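Local coordinates for CRISPR-associated protein, Cse1 family (Acidimicrobium ferrooxidans, PDB 4H3T) that is probably the large Cse1 (CasA) subunit of a type I-E CRISPR Cascade complex, which in relatives takes part in recognising foreign DNA, at residues A115-A120 with L282-D287; L384-A389 with H469-L474. The protein carries 1 engineered substitution. All blocks are in the same frame, centred on the assembly; numbering follows the deposited sequence.

Contact 1: A115-A120 with L282-D287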
loop_
_atom_site.group_PDB
_atom_site.type_symbol
_atom_site.label_atom_id
_atom_site.label_comp_id
_atom_site.label_asym_id
_atom_site.label_seq_id
_atom_site.Cartn_x
_atom_site.Cartn_y
_atom_site.Cartn_z
ATOM N N ALA A 115 -20.651 6.883 21.120
ATOM C CA ALA A 115 -21.548 8.000 21.379
ATOM C C ALA A 115 -21.275 8.778 22.675
ATOM O O ALA A 115 -21.505 10.004 22.729
ATOM C CB ALA A 115 -22.973 7.493 21.451
ATOM N N ASP A 116 -20.948 8.073 23.745
ATOM C CA ASP A 116 -20.790 8.753 25.047
ATOM C C ASP A 116 -19.328 8.890 25.409
ATOM O O ASP A 116 -19.028 8.993 26.572
ATOM C CB ASP A 116 -21.529 7.905 26.126
ATOM C CG ASP A 116 -23.023 7.784 25.858
ATOM O OD1 ASP A 116 -23.697 8.852 25.711
ATOM O OD2 ASP A 116 -23.517 6.633 25.754
ATOM N N LEU A 117 -18.415 8.751 24.466
ATOM C CA LEU A 117 -16.982 8.832 24.786
ATOM C C LEU A 117 -16.612 10.147 25.483
ATOM O O LEU A 117 -16.973 11.208 25.014
ATOM C CB LEU A 117 -16.129 8.706 23.554
ATOM C CG LEU A 117 -14.658 8.218 23.761
ATOM C CD1 LEU A 117 -14.599 6.797 24.306
ATOM C CD2 LEU A 117 -13.916 8.257 22.440
ATOM N N GLU A 118 -15.879 10.064 26.561
ATOM C CA GLU A 118 -15.416 11.218 27.314
ATOM C C GLU A 118 -13.953 11.063 27.714
ATOM O O GLU A 118 -13.508 9.959 27.966
ATOM C CB GLU A 118 -16.245 11.424 28.600
ATOM C CG GLU A 118 -17.689 11.821 28.319
ATOM C CD GLU A 118 -18.520 11.997 29.577
ATOM O OE1 GLU A 118 -18.233 11.308 30.583
ATOM O OE2 GLU A 118 -19.469 12.812 29.555
ATOM N N PRO A 119 -13.204 12.176 27.844
ATOM C CA PRO A 119 -11.821 12.064 28.352
ATOM C C PRO A 119 -11.768 11.623 29.818
ATOM O O PRO A 119 -12.652 11.942 30.596
ATOM C CB PRO A 119 -11.260 13.475 28.150
ATOM C CG PRO A 119 -12.427 14.373 28.045
ATOM C CD PRO A 119 -13.616 13.581 27.634
ATOM N N ALA A 120 -10.769 10.821 30.195
ATOM C CA ALA A 120 -10.606 10.371 31.598
ATOM C C ALA A 120 -10.314 11.540 32.563
ATOM O O ALA A 120 -10.663 11.468 33.745
ATOM C CB ALA A 120 -9.495 9.359 31.698
ATOM N N LEU A 282 -12.291 13.508 19.832
ATOM C CA LEU A 282 -11.631 12.755 20.906
ATOM C C LEU A 282 -11.149 11.442 20.275
ATOM O O LEU A 282 -11.938 10.732 19.646
ATOM C CB LEU A 282 -12.577 12.531 22.090
ATOM C CG LEU A 282 -12.053 11.680 23.281
ATOM C CD1 LEU A 282 -10.738 12.181 23.847
ATOM C CD2 LEU A 282 -13.057 11.659 24.395
ATOM N N ILE A 283 -9.854 11.142 20.386
ATOM C CA ILE A 283 -9.245 9.953 19.745
ATOM C C ILE A 283 -8.472 9.197 20.792
ATOM O O ILE A 283 -7.500 9.728 21.315
ATOM C CB ILE A 283 -8.310 10.332 18.576
ATOM C CG1 ILE A 283 -9.015 11.222 17.564
ATOM C CG2 ILE A 283 -7.749 9.115 17.887
ATOM C CD1 ILE A 283 -8.039 11.769 16.508
ATOM N N CYS A 284 -8.869 7.954 21.021
ATOM C CA CYS A 284 -8.367 7.061 22.070
ATOM C C CYS A 284 -8.024 5.729 21.489
ATOM O O CYS A 284 -8.421 5.383 20.370
ATOM C CB CYS A 284 -9.404 6.916 23.179
ATOM S SG CYS A 284 -9.940 8.481 23.899
ATOM N N ALA A 285 -7.339 4.920 22.302
ATOM C CA ALA A 285 -6.945 3.577 21.880
ATOM C C ALA A 285 -8.113 2.652 21.676
ATOM O O ALA A 285 -9.072 2.702 22.424
ATOM C CB ALA A 285 -6.024 2.988 22.928
ATOM N N GLY A 286 -8.030 1.793 20.679
ATOM C CA GLY A 286 -9.077 0.787 20.452
ATOM C C GLY A 286 -8.507 -0.621 20.404
ATOM O O GLY A 286 -7.508 -0.959 21.060
ATOM N N ASP A 287 -9.204 -1.486 19.684
ATOM C CA ASP A 287 -8.875 -2.879 19.678
ATOM C C ASP A 287 -7.641 -3.215 18.869
ATOM O O ASP A 287 -7.389 -2.654 17.820
ATOM C CB ASP A 287 -10.038 -3.716 19.128
ATOM C CG ASP A 287 -11.313 -3.677 19.936
ATOM O OD1 ASP A 287 -11.225 -3.620 21.192
ATOM O OD2 ASP A 287 -12.421 -3.661 19.311
#
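L282 CD2 makes the closest approaches between the loop 115-120 and the strand 282-285. This methyl presses on the loop backbone as well as on side chains: it lies 3.5 Å from E118 C and at the same separation from P119 N, so it reaches the peptide link between the two residues. The proline ring adds a second touch at P119 CD, 3.8 Å from L282 CD2. L117 crosses L282 obliquely and brings its branch point close, with L117 CG 3.8 Å from L282 CD2. Both leucines hold CG anti to the backbone N (chi1 -157° in L117, 177° in L282), and both project from the main chain toward the opposing segment. The strand belongs to the hairpin of 263-272 and 275-289 within a mixed sheet, where L282 and C284 pair through their backbones with R266 and R264; the loop therefore lies against one side of this hairpin, and R266 also bonds L117 O through NH1. Packing slackens along the strand, since L117 CD2 stays 4.2 Å from C284 SG. On the solvent side, E118 leaves its main chain away from the strand, and its closest side-chain atom, E118 CB, is still 5.3 Å from L282 CD2. E118 is exposed, and its OE1 makes a long, weak ion pair with K180 NZ.

Contact 2: L384-A389 with H469-L474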
loop_
_atom_site.group_PDB
_atom_site.type_symbol
_atom_site.label_atom_id
_atom_site.label_comp_id
_atom_site.label_asym_id
_atom_site.label_seq_id
_atom_site.Cartn_x
_atom_site.Cartn_y
_atom_site.Cartn_z
ATOM N N LEU A 384 1.756 -0.253 -9.910
ATOM C CA LEU A 384 2.538 -0.948 -10.893
ATOM C C LEU A 384 1.615 -1.716 -11.831
ATOM O O LEU A 384 0.946 -2.641 -11.396
ATOM C CB LEU A 384 3.530 -1.884 -10.192
ATOM C CG LEU A 384 4.540 -2.589 -11.123
ATOM C CD1 LEU A 384 5.476 -1.578 -11.874
ATOM C CD2 LEU A 384 5.338 -3.615 -10.372
ATOM N N ASP A 385 1.649 -1.398 -13.119
ATOM C CA ASP A 385 0.907 -2.151 -14.150
ATOM C C ASP A 385 1.576 -3.521 -14.387
ATOM O O ASP A 385 2.750 -3.613 -14.811
ATOM C CB ASP A 385 0.794 -1.336 -15.450
ATOM C CG ASP A 385 -0.197 -0.153 -15.389
ATOM O OD1 ASP A 385 -1.208 -0.251 -14.650
ATOM O OD2 ASP A 385 -0.017 0.827 -16.162
ATOM N N THR A 386 0.889 -4.574 -13.949
ATOM C CA THR A 386 1.427 -5.908 -13.895
ATOM C C THR A 386 0.596 -6.952 -14.712
ATOM O O THR A 386 -0.584 -7.216 -14.384
ATOM C CB THR A 386 1.553 -6.370 -12.403
ATOM O OG1 THR A 386 2.285 -5.376 -11.652
ATOM C CG2 THR A 386 2.325 -7.691 -12.283
ATOM N N PRO A 387 1.268 -7.643 -15.655
ATOM C CA PRO A 387 0.596 -8.718 -16.395
ATOM C C PRO A 387 0.255 -9.885 -15.517
ATOM O O PRO A 387 1.059 -10.269 -14.622
ATOM C CB PRO A 387 1.665 -9.179 -17.410
ATOM C CG PRO A 387 2.616 -8.103 -17.484
ATOM C CD PRO A 387 2.640 -7.435 -16.176
ATOM N N LEU A 388 -0.914 -10.480 -15.764
ATOM C CA LEU A 388 -1.256 -11.695 -15.043
ATOM C C LEU A 388 -0.239 -12.786 -15.379
ATOM O O LEU A 388 0.059 -13.621 -14.539
ATOM C CB LEU A 388 -2.688 -12.178 -15.365
ATOM C CG LEU A 388 -3.717 -11.695 -14.396
ATOM C CD1 LEU A 388 -3.756 -10.197 -14.382
ATOM C CD2 LEU A 388 -5.104 -12.327 -14.695
ATOM N N ALA A 389 0.368 -12.708 -16.547
ATOM C CA ALA A 389 1.453 -13.660 -16.927
ATOM C C ALA A 389 2.619 -13.663 -15.924
ATOM O O ALA A 389 3.177 -14.718 -15.676
ATOM C CB ALA A 389 1.981 -13.304 -18.301
ATOM N N HIS A 469 7.133 0.008 -19.094
ATOM C CA HIS A 469 6.792 -0.332 -20.492
ATOM C C HIS A 469 7.222 -1.761 -20.795
ATOM O O HIS A 469 6.492 -2.497 -21.427
ATOM C CB HIS A 469 7.462 0.635 -21.496
ATOM C CG HIS A 469 7.034 0.435 -22.924
ATOM N ND1 HIS A 469 7.961 0.105 -23.937
ATOM C CD2 HIS A 469 5.811 0.603 -23.501
ATOM C CE1 HIS A 469 7.261 0.022 -25.064
ATOM N NE2 HIS A 469 5.965 0.318 -24.865
ATOM N N PHE A 470 8.424 -2.139 -20.384
ATOM C CA PHE A 470 8.926 -3.495 -20.576
ATOM C C PHE A 470 8.029 -4.515 -19.837
ATOM O O PHE A 470 7.609 -5.510 -20.419
ATOM C CB PHE A 470 10.414 -3.576 -20.066
ATOM C CG PHE A 470 10.883 -4.922 -19.572
ATOM C CD1 PHE A 470 11.396 -5.865 -20.451
ATOM C CD2 PHE A 470 10.765 -5.265 -18.226
ATOM C CE1 PHE A 470 11.734 -7.149 -19.997
ATOM C CE2 PHE A 470 11.085 -6.529 -17.780
ATOM C CZ PHE A 470 11.590 -7.467 -18.656
ATOM N N LEU A 471 7.702 -4.232 -18.562
ATOM C CA LEU A 471 6.896 -5.130 -17.761
ATOM C C LEU A 471 5.481 -5.305 -18.361
ATOM O O LEU A 471 5.011 -6.444 -18.532
ATOM C CB LEU A 471 6.810 -4.603 -16.307
ATOM C CG LEU A 471 5.903 -5.409 -15.345
ATOM C CD1 LEU A 471 6.462 -6.792 -15.141
ATOM C CD2 LEU A 471 5.801 -4.807 -13.987
ATOM N N THR A 472 4.840 -4.186 -18.762
ATOM C CA THR A 472 3.508 -4.235 -19.421
ATOM C C THR A 472 3.564 -5.080 -20.693
ATOM O O THR A 472 2.632 -5.857 -20.950
ATOM C CB THR A 472 2.967 -2.793 -19.703
ATOM O OG1 THR A 472 2.690 -2.203 -18.418
ATOM C CG2 THR A 472 1.709 -2.791 -20.515
ATOM N N GLY A 473 4.647 -4.958 -21.454
ATOM C CA GLY A 473 4.803 -5.699 -22.735
ATOM C C GLY A 473 4.897 -7.210 -22.587
ATOM O O GLY A 473 4.567 -7.939 -23.523
ATOM N N LEU A 474 5.183 -7.714 -21.371
ATOM C CA LEU A 474 5.303 -9.163 -21.150
ATOM C C LEU A 474 3.938 -9.859 -21.203
ATOM O O LEU A 474 3.891 -11.048 -21.442
ATOM C CB LEU A 474 5.992 -9.503 -19.838
ATOM C CG LEU A 474 7.376 -8.982 -19.645
ATOM C CD1 LEU A 474 7.943 -9.458 -18.303
ATOM C CD2 LEU A 474 8.313 -9.387 -20.774
#
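The end of strand 375-387, an outer strand of a three-stranded antiparallel sheet, packs here on helix 445-473, part of the C-terminal helical region that forms a four-helix bundle in Cse1 proteins. The short axes of 384-387 and 469-473 run nearly alongside, 28° apart in direction and 7.2 Å at closest approach. L471 carries the contact. With CG anti to the backbone N (chi1 176°), it extends from the helix toward the strand and meets L384 at about a right angle. Its methyl L471 CD2 is 3.8 Å from L384 CD2, as near to L384 CG and hardly farther from L384 CD1, so it lies against the branched end of L384, which is also extended with CG anti to N. The same methyl approaches the strand backbone, with L471 CD2 3.4 Å from D385 O. An alanine in place of L471 would remove CG and both methyls and would probably loosen the fit against L384, D385 O and the P387 ring. That ring comes obliquely, with P387 CD 3.9 Å from L471 CG, while P387 CG lies only 3.1 Å from L471 O, a tight, non-hydrogen-bonded approach to a carbonyl that accepts L474 N. Beside the exposed D385, T472 holds OG1 anti to its own carbonyl carbon; this hydroxyl is hydrogen-bonded to R468 O, and D385 CB lies 3.6 Å from T472 OG1. T386 points away from the helix, and its OG1 donates to L384 O over 3.1 Å, from above the carbonyl plane by 66°.

How the contacts relate
From the N terminus, the chain first passes 115-120 and returns at 282-287, so contact 1 closes a loop of 161 intervening residues, only partly helix or strand. Contact 2 opens about a hundred residues later, at 384-389, and closes at 469-474 across 79 residues, 53 of them helical. The two loops follow in series, neither nesting nor crossing. Contact 1 fastens an irregular loop to the 263-272/275-289 hairpin; contact 2 joins the last part of strand 375-387 and the start of helix 388-391 to the end of helix 445-473. Their centres are 46 Å apart, on opposite sides of the chain's centre, and nearest atoms remain about 29 Å apart, so the contacts do not touch.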